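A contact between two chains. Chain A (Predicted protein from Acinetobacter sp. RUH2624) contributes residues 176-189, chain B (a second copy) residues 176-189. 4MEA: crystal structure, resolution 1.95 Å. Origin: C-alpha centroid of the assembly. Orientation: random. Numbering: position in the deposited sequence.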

# COMPACT_ATOMS: atom_id res chain seq x y z
N GLY A 176 0.72 -12.01 3.10
CA GLY A 176 1.29 -10.69 3.34
C GLY A 176 0.79 -9.68 2.33
O GLY A 176 -0.25 -9.87 1.70
N PRO A 177 1.54 -8.58 2.15
CA PRO A 177 1.11 -7.51 1.24
C PRO A 177 0.64 -8.05 -0.11
O PRO A 177 1.30 -8.91 -0.69
CB PRO A 177 2.38 -6.67 1.07
CG PRO A 177 3.10 -6.85 2.39
CD PRO A 177 2.86 -8.30 2.76
N GLY A 178 -0.50 -7.56 -0.60
CA GLY A 178 -1.08 -8.08 -1.82
C GLY A 178 -0.78 -7.26 -3.07
O GLY A 178 -0.19 -6.17 -2.99
N LEU A 179 -1.17 -7.81 -4.21
CA LEU A 179 -0.99 -7.16 -5.52
C LEU A 179 -1.54 -5.74 -5.55
O LEU A 179 -1.05 -4.87 -6.28
CB LEU A 179 -1.66 -7.99 -6.61
CG LEU A 179 -1.61 -7.44 -8.04
CD1 LEU A 179 -0.18 -7.27 -8.51
CD2 LEU A 179 -2.39 -8.35 -8.98
N GLY A 180 -2.59 -5.49 -4.77
CA GLY A 180 -3.23 -4.20 -4.79
C GLY A 180 -2.51 -3.07 -4.06
O GLY A 180 -2.73 -1.90 -4.39
N TRP A 181 -1.67 -3.39 -3.07
CA TRP A 181 -1.20 -2.35 -2.16
C TRP A 181 -0.40 -1.25 -2.85
O TRP A 181 -0.59 -0.06 -2.57
CB TRP A 181 -0.45 -2.91 -0.92
CG TRP A 181 1.05 -3.15 -1.09
CD1 TRP A 181 1.66 -4.35 -1.35
CD2 TRP A 181 2.10 -2.17 -1.00
NE1 TRP A 181 3.03 -4.17 -1.44
CE2 TRP A 181 3.32 -2.85 -1.22
CE3 TRP A 181 2.13 -0.79 -0.75
CZ2 TRP A 181 4.56 -2.20 -1.22
CZ3 TRP A 181 3.36 -0.14 -0.75
CH2 TRP A 181 4.56 -0.85 -0.97
N HIS A 182 0.47 -1.62 -3.79
CA HIS A 182 1.29 -0.58 -4.40
C HIS A 182 0.48 0.35 -5.32
O HIS A 182 0.85 1.50 -5.50
CB HIS A 182 2.52 -1.15 -5.11
CG HIS A 182 2.24 -1.74 -6.45
ND1 HIS A 182 1.61 -2.96 -6.61
CD2 HIS A 182 2.50 -1.29 -7.70
CE1 HIS A 182 1.49 -3.22 -7.90
NE2 HIS A 182 2.03 -2.22 -8.58
N PHE A 183 -0.64 -0.13 -5.87
CA PHE A 183 -1.46 0.74 -6.70
C PHE A 183 -2.01 1.89 -5.85
O PHE A 183 -2.21 3.01 -6.35
CB PHE A 183 -2.61 -0.02 -7.39
CG PHE A 183 -2.15 -1.04 -8.41
CD1 PHE A 183 -1.69 -0.64 -9.65
CD2 PHE A 183 -2.21 -2.40 -8.13
CE1 PHE A 183 -1.28 -1.58 -10.60
CE2 PHE A 183 -1.81 -3.33 -9.07
CZ PHE A 183 -1.34 -2.92 -10.32
N GLY A 184 -2.24 1.62 -4.57
CA GLY A 184 -2.69 2.65 -3.64
C GLY A 184 -1.57 3.56 -3.16
O GLY A 184 -1.67 4.78 -3.22
N TYR A 185 -0.50 2.95 -2.66
CA TYR A 185 0.64 3.73 -2.16
C TYR A 185 1.19 4.67 -3.23
O TYR A 185 1.46 5.84 -2.96
CB TYR A 185 1.73 2.79 -1.63
CG TYR A 185 3.02 3.48 -1.17
CD1 TYR A 185 2.99 4.48 -0.19
CD2 TYR A 185 4.24 3.10 -1.68
CE1 TYR A 185 4.17 5.09 0.24
CE2 TYR A 185 5.43 3.70 -1.25
CZ TYR A 185 5.38 4.70 -0.29
OH TYR A 185 6.55 5.29 0.14
N PHE A 186 1.33 4.17 -4.46
CA PHE A 186 1.92 4.95 -5.55
C PHE A 186 1.00 6.08 -6.05
O PHE A 186 1.45 6.97 -6.77
CB PHE A 186 2.33 4.05 -6.73
CG PHE A 186 3.51 3.14 -6.43
CD1 PHE A 186 4.27 3.30 -5.29
CD2 PHE A 186 3.86 2.13 -7.33
CE1 PHE A 186 5.37 2.47 -5.04
CE2 PHE A 186 4.95 1.28 -7.08
CZ PHE A 186 5.70 1.46 -5.93
N SER A 187 -0.27 6.06 -5.68
CA SER A 187 -1.17 7.14 -6.08
C SER A 187 -1.66 7.97 -4.89
O SER A 187 -2.59 8.76 -5.02
CB SER A 187 -2.36 6.59 -6.88
OG SER A 187 -3.08 5.62 -6.14
N PHE A 188 -1.00 7.80 -3.75
CA PHE A 188 -1.37 8.46 -2.49
C PHE A 188 -0.63 9.79 -2.41
O PHE A 188 0.48 9.85 -1.91
CB PHE A 188 -0.97 7.53 -1.32
CG PHE A 188 -1.49 7.94 0.04
CD1 PHE A 188 -2.84 7.91 0.33
CD2 PHE A 188 -0.60 8.28 1.06
CE1 PHE A 188 -3.31 8.25 1.60
CE2 PHE A 188 -1.06 8.61 2.33
CZ PHE A 188 -2.42 8.60 2.59
N GLY A 189 -1.24 10.84 -2.94
CA GLY A 189 -0.59 12.14 -3.03
C GLY A 189 0.80 12.01 -3.64
O GLY A 189 1.01 11.21 -4.55
N GLY B 176 -9.43 6.68 -6.12
CA GLY B 176 -8.04 6.74 -5.70
C GLY B 176 -7.69 5.63 -4.71
O GLY B 176 -8.37 4.61 -4.65
N PRO B 177 -6.60 5.83 -3.94
CA PRO B 177 -6.13 4.86 -2.96
C PRO B 177 -7.28 4.30 -2.12
O PRO B 177 -8.10 5.09 -1.64
CB PRO B 177 -5.18 5.69 -2.10
CG PRO B 177 -4.58 6.65 -3.08
CD PRO B 177 -5.68 6.98 -4.06
N GLY B 178 -7.32 2.98 -1.96
CA GLY B 178 -8.43 2.30 -1.29
C GLY B 178 -8.13 1.92 0.15
O GLY B 178 -7.00 2.03 0.61
N LEU B 179 -9.16 1.49 0.88
CA LEU B 179 -9.01 1.05 2.27
C LEU B 179 -7.88 0.04 2.46
O LEU B 179 -7.23 -0.00 3.51
CB LEU B 179 -10.33 0.44 2.75
CG LEU B 179 -10.37 -0.20 4.14
CD1 LEU B 179 -10.02 0.83 5.21
CD2 LEU B 179 -11.75 -0.79 4.39
N GLY B 180 -7.67 -0.79 1.45
CA GLY B 180 -6.74 -1.90 1.56
C GLY B 180 -5.26 -1.56 1.50
O GLY B 180 -4.44 -2.30 2.05
N TRP B 181 -4.90 -0.46 0.84
CA TRP B 181 -3.48 -0.25 0.53
C TRP B 181 -2.59 -0.16 1.76
O TRP B 181 -1.52 -0.75 1.76
CB TRP B 181 -3.22 0.93 -0.45
CG TRP B 181 -3.17 2.30 0.19
CD1 TRP B 181 -4.20 3.20 0.27
CD2 TRP B 181 -2.06 2.91 0.86
NE1 TRP B 181 -3.79 4.33 0.93
CE2 TRP B 181 -2.48 4.18 1.31
CE3 TRP B 181 -0.74 2.51 1.10
CZ2 TRP B 181 -1.64 5.05 1.99
CZ3 TRP B 181 0.10 3.38 1.79
CH2 TRP B 181 -0.36 4.63 2.23
N HIS B 182 -3.03 0.52 2.82
CA HIS B 182 -2.15 0.67 3.98
C HIS B 182 -1.92 -0.65 4.72
O HIS B 182 -0.88 -0.83 5.37
CB HIS B 182 -2.64 1.76 4.94
CG HIS B 182 -3.79 1.34 5.81
ND1 HIS B 182 -5.09 1.27 5.35
CD2 HIS B 182 -3.84 0.98 7.11
CE1 HIS B 182 -5.88 0.88 6.32
NE2 HIS B 182 -5.15 0.69 7.41
N PHE B 183 -2.88 -1.57 4.65
CA PHE B 183 -2.66 -2.90 5.22
C PHE B 183 -1.46 -3.59 4.58
O PHE B 183 -0.74 -4.35 5.23
CB PHE B 183 -3.92 -3.76 5.08
CG PHE B 183 -5.08 -3.27 5.90
CD1 PHE B 183 -5.06 -3.38 7.28
CD2 PHE B 183 -6.19 -2.70 5.28
CE1 PHE B 183 -6.14 -2.93 8.05
CE2 PHE B 183 -7.27 -2.25 6.04
CZ PHE B 183 -7.24 -2.37 7.43
N GLY B 184 -1.24 -3.31 3.30
CA GLY B 184 -0.10 -3.84 2.58
C GLY B 184 1.19 -3.06 2.82
O GLY B 184 2.23 -3.65 3.07
N TYR B 185 1.14 -1.74 2.73
CA TYR B 185 2.35 -0.93 2.95
C TYR B 185 2.90 -1.14 4.36
O TYR B 185 4.11 -1.26 4.55
CB TYR B 185 2.04 0.55 2.72
CG TYR B 185 3.18 1.52 3.00
CD1 TYR B 185 4.44 1.33 2.43
CD2 TYR B 185 2.98 2.64 3.80
CE1 TYR B 185 5.47 2.23 2.67
CE2 TYR B 185 4.00 3.54 4.06
CZ TYR B 185 5.25 3.33 3.48
OH TYR B 185 6.28 4.22 3.72
N PHE B 186 2.00 -1.20 5.35
CA PHE B 186 2.40 -1.31 6.75
C PHE B 186 2.93 -2.70 7.11
O PHE B 186 3.49 -2.89 8.19
CB PHE B 186 1.25 -0.93 7.69
CG PHE B 186 0.89 0.53 7.68
CD1 PHE B 186 1.70 1.47 7.06
CD2 PHE B 186 -0.25 0.97 8.33
CE1 PHE B 186 1.35 2.82 7.08
CE2 PHE B 186 -0.61 2.30 8.35
CZ PHE B 186 0.19 3.23 7.72
N SER B 187 2.75 -3.69 6.23
CA SER B 187 3.25 -5.03 6.51
C SER B 187 4.36 -5.44 5.53
O SER B 187 4.76 -6.61 5.48
CB SER B 187 2.11 -6.06 6.49
OG SER B 187 1.45 -6.10 5.24
N PHE B 188 4.86 -4.47 4.77
CA PHE B 188 5.83 -4.68 3.70
C PHE B 188 7.24 -4.55 4.28
O PHE B 188 7.81 -3.46 4.29
CB PHE B 188 5.58 -3.62 2.63
CG PHE B 188 6.42 -3.76 1.38
CD1 PHE B 188 6.29 -4.87 0.56
CD2 PHE B 188 7.27 -2.73 0.99
CE1 PHE B 188 7.04 -4.97 -0.62
CE2 PHE B 188 8.01 -2.83 -0.19
CZ PHE B 188 7.89 -3.95 -0.99
N GLY B 189 7.79 -5.64 4.81
CA GLY B 189 9.09 -5.60 5.47
C GLY B 189 9.11 -4.56 6.58
O GLY B 189 8.08 -4.32 7.23

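The two copies meet backbone to backbone at their centre: the CA atoms of W181(A) and W181(B) lie 4.1 Å apart, and W181(A) O comes within 3.5 Å of W181(B) CB, yet no hydrogen bond crosses between the stretches. The short helices cross steeply, at -104°, with their axes 8.0 Å apart at closest approach.

Glycine permits this proximity. G184(A) CA lies 3.7 Å from W181(B) CB, and G184(B) CA lies 3.6 Å from W181(A) CB. An ideal CB built on G184(A) would point toward the partner and stand 2.3 Å from W181(B) CB, a clash; on G184(B) the corresponding distance to W181(A) CB is 2.2 Å.

Each tryptophan, with chi1 in the p well, lays its indole over the partner helix. One face of the W181(A) ring covers backbone of the other copy, and Y185(B) CA sits 4.1 Å from the centroid of the W181(A) six-membered ring, 26° off the normal, a CH-pi geometry repeated by Y185(A) and W181(B). The same indole turns its edge toward the face of F188(B): the centroids of the W181(A) six-membered ring and the F188(B) ring are 4.6 Å apart, the planes are inclined at 51°, and W181(A) CZ2 approaches F188(B) CD2 to 3.5 Å. The reciprocal pair is nearly identical, with planes at 52°.

Y185(A) and Y185(B) form a face-to-face stack, with centroids 4.3 Å apart and planes at 15°. By contrast, the six-membered ring of W181(A) and the ring of Y185(B) are near parallel but slid apart, their centroids separated by 5.8 Å, so those rings barely overlap.

P177 of each copy packs against G184, S187 and F188 of the other. P177(A) CG lies 3.4 Å from both G184(B) O and S187(B) OG, and near the plane of the F188(B) ring, at its edge. S187(B) OG donates to F183(B) O at 2.8 Å, and its contact with the carbon P177(A) CG is van der Waals packing.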